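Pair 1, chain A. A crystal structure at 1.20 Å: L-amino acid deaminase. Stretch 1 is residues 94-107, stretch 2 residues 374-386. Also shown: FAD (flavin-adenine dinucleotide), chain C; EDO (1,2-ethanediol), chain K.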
# COMPACT_ATOMS: atom_id res chain seq x y z
N LEU A 94 12.69 1.10 -8.04
CA LEU A 94 11.99 0.50 -9.18
C LEU A 94 10.69 -0.18 -8.77
O LEU A 94 9.71 -0.15 -9.50
CB LEU A 94 12.90 -0.45 -9.95
CG LEU A 94 13.98 0.24 -10.79
CD1 LEU A 94 14.91 -0.80 -11.38
CD2 LEU A 94 13.40 1.11 -11.90
N LEU A 95 10.66 -0.77 -7.58
CA LEU A 95 9.43 -1.33 -7.05
C LEU A 95 8.31 -0.27 -7.04
O LEU A 95 7.17 -0.55 -7.41
CB LEU A 95 9.69 -1.88 -5.65
CG LEU A 95 8.61 -2.74 -5.01
CD1 LEU A 95 8.46 -4.08 -5.71
CD2 LEU A 95 8.96 -2.97 -3.55
N HIS A 96 8.67 0.95 -6.64
CA HIS A 96 7.72 2.07 -6.63
C HIS A 96 7.45 2.68 -8.00
O HIS A 96 6.32 3.02 -8.32
CB HIS A 96 8.20 3.13 -5.66
CG HIS A 96 8.06 2.71 -4.23
ND1 HIS A 96 7.52 3.53 -3.28
CD2 HIS A 96 8.35 1.55 -3.62
CE1 HIS A 96 7.50 2.90 -2.12
NE2 HIS A 96 7.99 1.69 -2.30
N HIS A 97 8.50 2.82 -8.80
CA HIS A 97 8.41 3.41 -10.14
C HIS A 97 7.53 2.55 -11.04
O HIS A 97 6.61 3.05 -11.71
CB HIS A 97 9.84 3.54 -10.68
CG HIS A 97 9.96 4.28 -11.97
ND1 HIS A 97 9.69 5.63 -12.08
CD2 HIS A 97 10.41 3.88 -13.18
CE1 HIS A 97 9.95 6.01 -13.33
NE2 HIS A 97 10.38 4.97 -14.01
N LEU A 98 7.80 1.24 -11.05
CA LEU A 98 6.97 0.29 -11.78
C LEU A 98 5.59 0.10 -11.13
O LEU A 98 4.60 -0.10 -11.82
CB LEU A 98 7.67 -1.07 -11.92
CG LEU A 98 8.71 -1.22 -13.03
CD1 LEU A 98 9.85 -0.22 -12.91
CD2 LEU A 98 9.25 -2.64 -13.03
N GLY A 99 5.53 0.16 -9.80
CA GLY A 99 4.25 0.08 -9.10
C GLY A 99 3.28 1.15 -9.56
O GLY A 99 2.14 0.86 -9.89
N LYS A 100 3.76 2.40 -9.60
CA LYS A 100 2.95 3.50 -10.11
C LYS A 100 2.52 3.27 -11.56
O LYS A 100 1.37 3.51 -11.92
CB LYS A 100 3.73 4.81 -10.06
CG LYS A 100 3.94 5.37 -8.66
CD LYS A 100 5.11 6.36 -8.62
CE LYS A 100 4.96 7.48 -9.64
NZ LYS A 100 6.17 8.34 -9.61
N HIS A 101 3.45 2.81 -12.39
CA HIS A 101 3.18 2.54 -13.80
C HIS A 101 2.04 1.52 -13.96
O HIS A 101 1.16 1.68 -14.81
CB HIS A 101 4.45 2.03 -14.47
CG HIS A 101 4.32 1.79 -15.93
ND1 HIS A 101 4.32 0.52 -16.48
CD2 HIS A 101 4.20 2.65 -16.97
CE1 HIS A 101 4.19 0.61 -17.79
NE2 HIS A 101 4.12 1.89 -18.11
N ARG A 102 2.06 0.49 -13.12
CA ARG A 102 1.00 -0.51 -13.12
C ARG A 102 -0.30 0.01 -12.54
O ARG A 102 -1.38 -0.32 -13.04
CB ARG A 102 1.49 -1.76 -12.40
CG ARG A 102 2.59 -2.39 -13.21
CD ARG A 102 3.20 -3.57 -12.54
NE ARG A 102 4.29 -4.10 -13.35
CZ ARG A 102 4.82 -5.31 -13.20
NH1 ARG A 102 4.35 -6.13 -12.25
NH2 ARG A 102 5.81 -5.70 -13.98
N TRP A 103 -0.23 0.86 -11.51
CA TRP A 103 -1.44 1.53 -11.05
C TRP A 103 -2.06 2.41 -12.13
O TRP A 103 -3.28 2.47 -12.24
CB TRP A 103 -1.20 2.33 -9.77
CG TRP A 103 -1.31 1.47 -8.55
CD1 TRP A 103 -0.29 1.00 -7.76
CD2 TRP A 103 -2.52 0.95 -7.99
NE1 TRP A 103 -0.80 0.23 -6.75
CE2 TRP A 103 -2.17 0.18 -6.86
CE3 TRP A 103 -3.88 1.07 -8.33
CZ2 TRP A 103 -3.12 -0.47 -6.07
CZ3 TRP A 103 -4.82 0.42 -7.54
CH2 TRP A 103 -4.44 -0.34 -6.42
N ARG A 104 -1.24 3.03 -12.97
CA ARG A 104 -1.75 3.80 -14.12
C ARG A 104 -2.51 2.94 -15.14
O ARG A 104 -3.27 3.47 -15.94
CB ARG A 104 -0.63 4.58 -14.81
CG ARG A 104 -0.13 5.75 -13.99
CD ARG A 104 0.79 6.65 -14.79
NE ARG A 104 2.12 6.09 -15.04
CZ ARG A 104 3.19 6.24 -14.25
NH1 ARG A 104 3.10 6.87 -13.09
NH2 ARG A 104 4.35 5.73 -14.63
N GLU A 105 -2.27 1.63 -15.14
CA GLU A 105 -3.02 0.68 -15.96
C GLU A 105 -4.25 0.09 -15.26
O GLU A 105 -5.01 -0.64 -15.89
CB GLU A 105 -2.10 -0.49 -16.34
CG GLU A 105 -0.85 -0.09 -17.12
CD GLU A 105 0.19 -1.19 -17.24
OE1 GLU A 105 0.15 -2.17 -16.48
OE2 GLU A 105 1.07 -1.05 -18.11
N MSE A 106 -4.46 0.38 -13.98
CA MSE A 106 -5.37 -0.44 -13.16
C MSE A 106 -6.83 -0.23 -13.47
O MSE A 106 -7.58 -1.20 -13.53
CB MSE A 106 -5.12 -0.22 -11.67
CG MSE A 106 -5.67 -1.37 -10.82
SE MSE A 106 -4.63 -3.03 -11.02
CE MSE A 106 -3.02 -2.42 -10.06
N ASN A 107 -7.27 1.01 -13.66
CA ASN A 107 -8.68 1.23 -14.00
C ASN A 107 -9.04 0.57 -15.33
O ASN A 107 -10.13 0.00 -15.47
CB ASN A 107 -9.03 2.71 -14.05
CG ASN A 107 -8.97 3.38 -12.69
OD1 ASN A 107 -8.95 2.72 -11.65
ND2 ASN A 107 -8.96 4.71 -12.69
N GLY A 374 5.76 -0.59 4.54
CA GLY A 374 5.03 0.65 4.78
C GLY A 374 4.49 1.29 3.51
O GLY A 374 3.92 2.37 3.58
N TRP A 375 4.67 0.63 2.36
CA TRP A 375 4.28 1.16 1.06
C TRP A 375 3.61 0.09 0.19
O TRP A 375 3.72 0.11 -1.04
CB TRP A 375 5.52 1.72 0.35
CG TRP A 375 6.08 2.94 0.98
CD1 TRP A 375 7.22 3.02 1.73
CD2 TRP A 375 5.55 4.26 0.91
NE1 TRP A 375 7.42 4.32 2.13
CE2 TRP A 375 6.40 5.10 1.65
CE3 TRP A 375 4.41 4.81 0.29
CZ2 TRP A 375 6.17 6.47 1.78
CZ3 TRP A 375 4.18 6.18 0.43
CH2 TRP A 375 5.05 6.99 1.17
N GLY A 376 2.89 -0.83 0.83
CA GLY A 376 2.33 -1.97 0.14
C GLY A 376 1.29 -1.63 -0.91
O GLY A 376 1.18 -2.34 -1.90
N MSE A 377 0.53 -0.57 -0.72
CA MSE A 377 -0.45 -0.19 -1.75
C MSE A 377 0.28 0.13 -3.03
O MSE A 377 -0.03 -0.43 -4.09
CB MSE A 377 -1.33 0.98 -1.33
CG MSE A 377 -2.27 0.69 -0.16
SE MSE A 377 -3.56 -0.74 -0.55
CE MSE A 377 -4.42 0.05 -2.13
N THR A 378 1.28 1.01 -2.94
CA THR A 378 2.10 1.42 -4.08
C THR A 378 2.82 0.25 -4.74
O THR A 378 2.84 0.13 -5.97
CB THR A 378 3.16 2.43 -3.61
OG1 THR A 378 2.52 3.58 -3.05
CG2 THR A 378 4.05 2.90 -4.76
N GLU A 379 3.43 -0.59 -3.92
CA GLU A 379 4.30 -1.66 -4.39
C GLU A 379 3.55 -2.87 -4.92
O GLU A 379 4.10 -3.62 -5.73
CB GLU A 379 5.20 -2.12 -3.24
CG GLU A 379 6.16 -1.05 -2.75
CD GLU A 379 6.76 -1.35 -1.40
OE1 GLU A 379 6.34 -2.32 -0.73
OE2 GLU A 379 7.67 -0.59 -0.99
N SER A 380 2.31 -3.06 -4.47
CA SER A 380 1.58 -4.32 -4.65
C SER A 380 1.57 -4.91 -6.07
O SER A 380 1.72 -6.11 -6.19
CB SER A 380 0.16 -4.23 -4.10
OG SER A 380 -0.60 -3.20 -4.72
N PRO A 381 1.38 -4.10 -7.13
CA PRO A 381 1.35 -4.75 -8.46
C PRO A 381 2.66 -5.45 -8.81
O PRO A 381 2.66 -6.46 -9.51
CB PRO A 381 1.10 -3.57 -9.41
CG PRO A 381 0.48 -2.52 -8.57
CD PRO A 381 1.18 -2.65 -7.25
N VAL A 382 3.78 -4.91 -8.32
CA VAL A 382 5.09 -5.48 -8.61
C VAL A 382 5.48 -6.52 -7.57
O VAL A 382 6.00 -7.57 -7.93
CB VAL A 382 6.16 -4.38 -8.72
CG1 VAL A 382 7.50 -4.99 -9.13
CG2 VAL A 382 5.76 -3.33 -9.75
N SER A 383 5.24 -6.26 -6.28
CA SER A 383 5.55 -7.28 -5.27
C SER A 383 4.70 -8.53 -5.47
O SER A 383 5.17 -9.63 -5.19
CB SER A 383 5.47 -6.74 -3.85
OG SER A 383 4.17 -6.34 -3.51
N ALA A 384 3.48 -8.39 -6.00
CA ALA A 384 2.67 -9.55 -6.37
C ALA A 384 3.36 -10.41 -7.42
O ALA A 384 3.45 -11.64 -7.28
CB ALA A 384 1.32 -9.10 -6.90
N GLU A 385 3.85 -9.77 -8.48
CA GLU A 385 4.57 -10.50 -9.53
C GLU A 385 5.83 -11.16 -8.98
O GLU A 385 6.10 -12.33 -9.28
CB GLU A 385 4.93 -9.59 -10.69
CG GLU A 385 5.59 -10.34 -11.84
CD GLU A 385 5.94 -9.48 -13.03
OE1 GLU A 385 5.67 -8.27 -13.01
OE2 GLU A 385 6.50 -10.03 -13.99
N LEU A 386 6.62 -10.41 -8.21
CA LEU A 386 7.85 -10.95 -7.64
C LEU A 386 7.57 -12.14 -6.71
O LEU A 386 8.30 -13.13 -6.75
CB LEU A 386 8.64 -9.87 -6.89
CG LEU A 386 9.97 -10.33 -6.29
CD1 LEU A 386 10.92 -10.93 -7.32
CD2 LEU A 386 10.63 -9.17 -5.57
PA FAD C . -3.21 -6.01 5.43
O1A FAD C . -3.18 -5.66 6.92
O2A FAD C . -4.07 -5.09 4.58
O5B FAD C . -3.79 -7.47 5.18
C5B FAD C . -3.29 -8.63 5.85
C4B FAD C . -4.50 -9.51 6.09
O4B FAD C . -4.05 -10.78 6.61
C3B FAD C . -5.45 -8.91 7.14
O3B FAD C . -6.73 -8.68 6.55
C2B FAD C . -5.45 -9.98 8.24
O2B FAD C . -6.71 -10.09 8.93
C1B FAD C . -5.05 -11.24 7.50
N9A FAD C . -4.44 -12.29 8.31
C8A FAD C . -3.42 -12.16 9.14
N7A FAD C . -3.06 -13.34 9.69
C5A FAD C . -3.91 -14.23 9.16
C6A FAD C . -4.12 -15.67 9.29
N6A FAD C . -3.34 -16.40 10.12
N1A FAD C . -5.09 -16.25 8.57
C2A FAD C . -5.86 -15.54 7.73
N3A FAD C . -5.75 -14.22 7.57
C4A FAD C . -4.80 -13.55 8.25
N1 FAD C . 1.06 2.52 1.52
C2 FAD C . 1.15 3.28 0.43
O2 FAD C . 1.59 2.76 -0.61
N3 FAD C . 0.78 4.59 0.45
C4 FAD C . 0.34 5.22 1.54
O4 FAD C . 0.00 6.40 1.50
C4X FAD C . 0.23 4.46 2.79
N5 FAD C . -0.16 5.02 3.98
C5X FAD C . -0.41 4.24 5.03
C6 FAD C . -1.01 4.74 6.18
C7 FAD C . -1.33 3.93 7.27
C7M FAD C . -2.04 4.50 8.48
C8 FAD C . -1.01 2.50 7.22
C8M FAD C . -1.37 1.56 8.35
C9 FAD C . -0.39 1.99 6.07
C9A FAD C . -0.07 2.80 4.99
N10 FAD C . 0.56 2.29 3.85
C10 FAD C . 0.62 3.05 2.68
C1' FAD C . 0.99 0.91 3.78
C2' FAD C . -0.02 -0.02 3.20
O2' FAD C . -1.31 0.33 3.70
C3' FAD C . 0.38 -1.43 3.61
O3' FAD C . 1.78 -1.69 3.30
C4' FAD C . -0.43 -2.50 2.92
O4' FAD C . -1.84 -2.22 3.06
C5' FAD C . -0.11 -3.86 3.53
O5' FAD C . -0.96 -4.80 2.87
P FAD C . -1.03 -6.31 3.47
O1P FAD C . -1.93 -7.08 2.55
O2P FAD C . 0.36 -6.81 3.76
O3P FAD C . -1.68 -6.09 4.94
C1 EDO K . 3.17 5.11 4.84
O1 EDO K . 3.24 5.17 3.41
C2 EDO K . 4.57 5.22 5.45
O2 EDO K . 4.49 5.51 6.85

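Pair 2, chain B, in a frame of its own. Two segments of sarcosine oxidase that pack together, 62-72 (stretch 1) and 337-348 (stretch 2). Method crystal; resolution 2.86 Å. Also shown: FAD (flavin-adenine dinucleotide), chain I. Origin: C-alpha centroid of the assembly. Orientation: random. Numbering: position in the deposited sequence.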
# COMPACT_ATOMS: atom_id res chain seq x y z
N ARG B 62 17.19 49.07 41.22
CA ARG B 62 16.77 48.71 42.58
C ARG B 62 16.30 47.26 42.62
O ARG B 62 16.69 46.50 43.51
CB ARG B 62 15.67 49.64 43.11
CG ARG B 62 15.84 51.12 42.79
CD ARG B 62 15.65 52.00 44.01
NE ARG B 62 14.61 51.51 44.91
CZ ARG B 62 13.40 52.04 45.02
NH1 ARG B 62 13.05 53.08 44.27
NH2 ARG B 62 12.52 51.51 45.87
N VAL B 63 15.47 46.87 41.66
CA VAL B 63 14.99 45.50 41.55
C VAL B 63 16.15 44.49 41.44
O VAL B 63 16.16 43.46 42.12
CB VAL B 63 14.01 45.36 40.38
CG1 VAL B 63 13.64 43.90 40.14
CG2 VAL B 63 12.76 46.18 40.63
N MET B 64 17.13 44.78 40.59
CA MET B 64 18.27 43.89 40.42
C MET B 64 19.23 43.87 41.61
O MET B 64 19.79 42.81 41.94
CB MET B 64 19.01 44.18 39.11
CG MET B 64 18.29 43.61 37.89
SD MET B 64 17.58 41.94 38.16
CE MET B 64 19.09 41.00 38.46
N LYS B 65 19.41 45.02 42.26
CA LYS B 65 20.14 45.07 43.52
C LYS B 65 19.47 44.11 44.50
O LYS B 65 20.12 43.24 45.08
CB LYS B 65 20.15 46.49 44.10
CG LYS B 65 21.16 46.66 45.24
CD LYS B 65 20.62 47.51 46.39
CE LYS B 65 21.74 48.35 47.06
NZ LYS B 65 22.97 47.61 47.49
N ARG B 66 18.17 44.25 44.65
CA ARG B 66 17.45 43.37 45.52
C ARG B 66 17.60 41.93 45.04
O ARG B 66 17.92 41.03 45.82
CB ARG B 66 15.99 43.77 45.59
CG ARG B 66 15.16 42.87 46.46
CD ARG B 66 15.67 42.90 47.84
NE ARG B 66 14.95 41.94 48.66
CZ ARG B 66 15.48 41.27 49.67
NH1 ARG B 66 16.76 41.45 49.99
NH2 ARG B 66 14.74 40.42 50.35
N SER B 67 17.37 41.73 43.74
CA SER B 67 17.41 40.40 43.16
C SER B 67 18.72 39.70 43.51
O SER B 67 18.70 38.56 44.01
CB SER B 67 17.21 40.45 41.65
OG SER B 67 16.53 39.29 41.21
N VAL B 68 19.84 40.39 43.29
CA VAL B 68 21.16 39.85 43.62
C VAL B 68 21.29 39.47 45.11
O VAL B 68 21.94 38.47 45.44
CB VAL B 68 22.29 40.78 43.15
CG1 VAL B 68 23.64 40.29 43.62
CG2 VAL B 68 22.28 40.86 41.64
N GLU B 69 20.67 40.24 46.00
CA GLU B 69 20.68 39.87 47.42
C GLU B 69 19.98 38.52 47.58
O GLU B 69 20.46 37.65 48.32
CB GLU B 69 20.03 40.94 48.29
CG GLU B 69 20.91 42.18 48.47
CD GLU B 69 20.14 43.47 48.79
OE1 GLU B 69 20.72 44.55 48.54
OE2 GLU B 69 18.98 43.41 49.29
N LEU B 70 18.88 38.32 46.87
CA LEU B 70 18.16 37.06 46.96
C LEU B 70 18.92 35.90 46.31
O LEU B 70 18.87 34.76 46.79
CB LEU B 70 16.74 37.19 46.40
CG LEU B 70 15.80 38.15 47.13
CD1 LEU B 70 14.55 38.37 46.32
CD2 LEU B 70 15.46 37.64 48.51
N TRP B 71 19.65 36.19 45.24
CA TRP B 71 20.55 35.19 44.65
C TRP B 71 21.63 34.74 45.64
O TRP B 71 21.85 33.55 45.80
CB TRP B 71 21.18 35.71 43.35
CG TRP B 71 20.25 35.68 42.17
CD1 TRP B 71 19.79 36.76 41.46
CD2 TRP B 71 19.66 34.53 41.57
NE1 TRP B 71 18.96 36.34 40.46
CE2 TRP B 71 18.86 34.98 40.49
CE3 TRP B 71 19.74 33.15 41.83
CZ2 TRP B 71 18.14 34.10 39.67
CZ3 TRP B 71 19.02 32.28 41.01
CH2 TRP B 71 18.22 32.76 39.95
N LYS B 72 22.27 35.68 46.32
CA LYS B 72 23.25 35.34 47.36
C LYS B 72 22.63 34.48 48.45
O LYS B 72 23.18 33.45 48.83
CB LYS B 72 23.89 36.59 47.98
CG LYS B 72 25.19 37.06 47.28
CD LYS B 72 26.22 37.61 48.27
CE LYS B 72 25.81 38.98 48.80
NZ LYS B 72 26.89 39.59 49.64
N GLY B 337 14.85 38.14 31.95
CA GLY B 337 13.89 37.70 32.96
C GLY B 337 14.40 36.67 33.95
O GLY B 337 13.82 36.52 35.02
N PHE B 338 15.46 35.95 33.60
CA PHE B 338 16.02 34.96 34.54
C PHE B 338 16.62 35.64 35.77
O PHE B 338 16.27 35.30 36.90
CB PHE B 338 17.04 34.06 33.84
CG PHE B 338 17.99 33.37 34.78
CD1 PHE B 338 19.34 33.71 34.80
CD2 PHE B 338 17.54 32.37 35.64
CE1 PHE B 338 20.24 33.05 35.67
CE2 PHE B 338 18.43 31.71 36.51
CZ PHE B 338 19.77 32.06 36.53
N MET B 339 17.49 36.62 35.54
CA MET B 339 18.10 37.40 36.62
C MET B 339 17.08 38.09 37.53
O MET B 339 17.29 38.20 38.73
CB MET B 339 19.10 38.40 36.05
CG MET B 339 18.54 39.41 35.08
SD MET B 339 19.86 40.46 34.42
CE MET B 339 20.38 39.62 32.92
N MET B 340 15.96 38.53 36.96
CA MET B 340 14.96 39.26 37.74
C MET B 340 14.13 38.37 38.67
O MET B 340 13.60 38.84 39.68
CB MET B 340 14.01 40.01 36.81
CG MET B 340 14.56 41.31 36.27
SD MET B 340 13.40 42.14 35.16
CE MET B 340 12.07 42.55 36.29
N ALA B 341 14.04 37.09 38.32
CA ALA B 341 13.03 36.19 38.87
C ALA B 341 12.87 36.23 40.39
O ALA B 341 11.75 36.42 40.86
CB ALA B 341 13.25 34.76 38.38
N PRO B 342 13.96 36.05 41.16
CA PRO B 342 13.86 36.08 42.62
C PRO B 342 13.17 37.33 43.13
O PRO B 342 12.34 37.25 44.04
CB PRO B 342 15.32 36.10 43.05
CG PRO B 342 15.99 35.34 42.01
CD PRO B 342 15.36 35.82 40.76
N ALA B 343 13.52 38.48 42.56
CA ALA B 343 12.88 39.72 42.92
C ALA B 343 11.42 39.82 42.47
O ALA B 343 10.57 40.26 43.24
CB ALA B 343 13.68 40.91 42.44
N VAL B 344 11.11 39.39 41.24
CA VAL B 344 9.70 39.49 40.81
C VAL B 344 8.83 38.53 41.63
O VAL B 344 7.64 38.80 41.86
CB VAL B 344 9.45 39.34 39.28
CG1 VAL B 344 10.60 39.91 38.48
CG2 VAL B 344 9.16 37.91 38.89
N GLY B 345 9.43 37.42 42.07
CA GLY B 345 8.75 36.48 42.96
C GLY B 345 8.30 37.26 44.18
O GLY B 345 7.10 37.31 44.49
N GLU B 346 9.26 37.89 44.84
CA GLU B 346 8.99 38.76 45.98
C GLU B 346 7.91 39.81 45.70
O GLU B 346 6.95 39.92 46.46
CB GLU B 346 10.29 39.43 46.44
CG GLU B 346 10.27 39.97 47.86
CD GLU B 346 11.63 40.55 48.27
OE1 GLU B 346 12.37 39.84 49.01
OE2 GLU B 346 11.95 41.69 47.84
N MET B 347 8.04 40.56 44.60
CA MET B 347 7.05 41.58 44.24
C MET B 347 5.63 41.02 44.06
O MET B 347 4.69 41.55 44.64
CB MET B 347 7.46 42.28 42.94
CG MET B 347 8.48 43.37 43.10
SD MET B 347 9.15 43.77 41.48
CE MET B 347 9.49 45.50 41.69
N VAL B 348 5.49 39.98 43.23
CA VAL B 348 4.19 39.39 42.94
C VAL B 348 3.57 38.85 44.22
O VAL B 348 2.40 39.10 44.48
CB VAL B 348 4.29 38.28 41.85
CG1 VAL B 348 2.98 37.50 41.72
CG2 VAL B 348 4.69 38.87 40.50
PA FAD I . 9.65 30.41 30.59
O1A FAD I . 9.40 30.25 29.12
O2A FAD I . 10.93 29.86 31.16
O5B FAD I . 8.38 29.82 31.38
C5B FAD I . 7.08 29.88 30.83
C4B FAD I . 6.49 28.49 30.97
O4B FAD I . 5.08 28.56 30.77
C3B FAD I . 7.03 27.50 29.94
O3B FAD I . 7.78 26.47 30.61
C2B FAD I . 5.80 26.96 29.24
O2B FAD I . 5.77 25.55 29.13
C1B FAD I . 4.68 27.34 30.17
N9A FAD I . 3.39 27.46 29.45
C8A FAD I . 3.14 28.10 28.29
N7A FAD I . 1.83 27.93 27.98
C5A FAD I . 1.28 27.18 28.95
C6A FAD I . -0.01 26.70 29.19
N6A FAD I . -1.02 26.97 28.33
N1A FAD I . -0.24 25.95 30.29
C2A FAD I . 0.75 25.67 31.17
N3A FAD I . 2.00 26.12 30.97
C4A FAD I . 2.27 26.88 29.87
N1 FAD I . 17.74 35.98 30.99
C2 FAD I . 18.63 36.42 31.90
O2 FAD I . 18.20 36.98 32.93
N3 FAD I . 19.96 36.26 31.75
C4 FAD I . 20.49 35.65 30.67
O4 FAD I . 21.73 35.51 30.54
C4X FAD I . 19.64 35.19 29.67
N5 FAD I . 20.09 34.57 28.55
C5X FAD I . 19.22 34.12 27.61
C6 FAD I . 19.72 33.48 26.47
C7 FAD I . 18.86 33.00 25.48
C7M FAD I . 19.42 32.32 24.26
C8 FAD I . 17.47 33.17 25.65
C8M FAD I . 16.51 32.68 24.64
C9 FAD I . 16.97 33.80 26.78
C9A FAD I . 17.82 34.28 27.77
N10 FAD I . 17.30 34.88 28.86
C10 FAD I . 18.17 35.37 29.87
C1' FAD I . 15.86 35.06 28.99
C2' FAD I . 15.30 34.13 30.04
O2' FAD I . 15.41 32.81 29.54
C3' FAD I . 13.84 34.46 30.22
O3' FAD I . 13.69 35.85 30.53
C4' FAD I . 13.26 33.61 31.34
O4' FAD I . 13.42 32.21 31.07
C5' FAD I . 11.78 33.91 31.52
O5' FAD I . 11.31 32.92 32.42
P FAD I . 9.76 32.58 32.44
O1P FAD I . 9.03 33.90 32.44
O2P FAD I . 9.55 31.57 33.53
O3P FAD I . 9.57 31.96 30.96

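In both pairs two helices cross almost at right angles, at 93° in pair 1 and 91° in pair 2, with axes 7.1 and 7.6 Å apart at closest approach. The central residues superpose with an RMSD of 0.7 Å. In each, the second helix is kinked at a proline, Pro A381 matching Pro B342. Two successive amides, of the proline and of the residue after it, lack bonds to the turn before; proline has no amide hydrogen to give. The carbonyls they would have reached include the acceptors of both tryptophans: Met A377 O, four residues before Pro A381, and Met B339 O, four before Ala B343.

The matched tryptophans, Trp A103 and Trp B71, each lay one face of the indole on the proline ring and turn the N-H toward a carbonyl. The chosen acceptor differs by one residue: Trp A103 NE1 lies 2.8 Å from Met A377 O, whereas Trp B71 NE1 lies 3.0 Å from Met B339 O, the position matched by Thr A378. A flat, apolar ring with a single donor at its edge suits a site that offers both a proline and a carbonyl. Phe B338 replaces Met A377, a selenomethionine, and gives the indole a second ring to pack against, with CH2 of Trp B71 3.6 Å from CE2 of Phe B338.

At the crossing, Gly A99 matches Ser B67. Glycine lets the backbones meet, and Gly A99 CA comes 3.4 Å from Thr A378 O; a CB there would fall 2.3 Å from that oxygen. In pair 2 the serine fits among Met B339, Met B340, Pro B342 and Ala B343, and its OG donates to Met B339 O at 2.8 Å. Across the interface, Val A382 fits among Leu A95, Leu A98, Gly A99 and Arg A102, while its smaller match, Ala B343, lies beside the serine, with Ala B343 CB 3.5 Å from Ser B67 OG.

Both pairs carry a salt bridge to matched glutamates, but the arginines stand at different positions. Arg A102 NH1 reaches Glu A385 OE1 at 2.6 Å and also donates to Pro A381 O at 3.2 Å. Arg A102 CB lies 3.5 Å from Pro A381 CB, and its match Leu B70 makes the same contact, Leu B70 CB to Pro B342 CB at 3.8 Å; the difference is that the arginine goes on to reach the glutamate. In pair 2 the charge comes one turn earlier, where Arg B66, matching Leu A98, places NH2 2.8 Å from Glu B346 OE1.

The remaining corner is polar in pair 1: His A96 NE2 donates to Glu A379 OE2 at 2.6 Å. The same two positions in pair 2 hold Met B64 and Met B340, whose flexible side chains meet with SD of Met B64 3.6 Å from CG of Met B340.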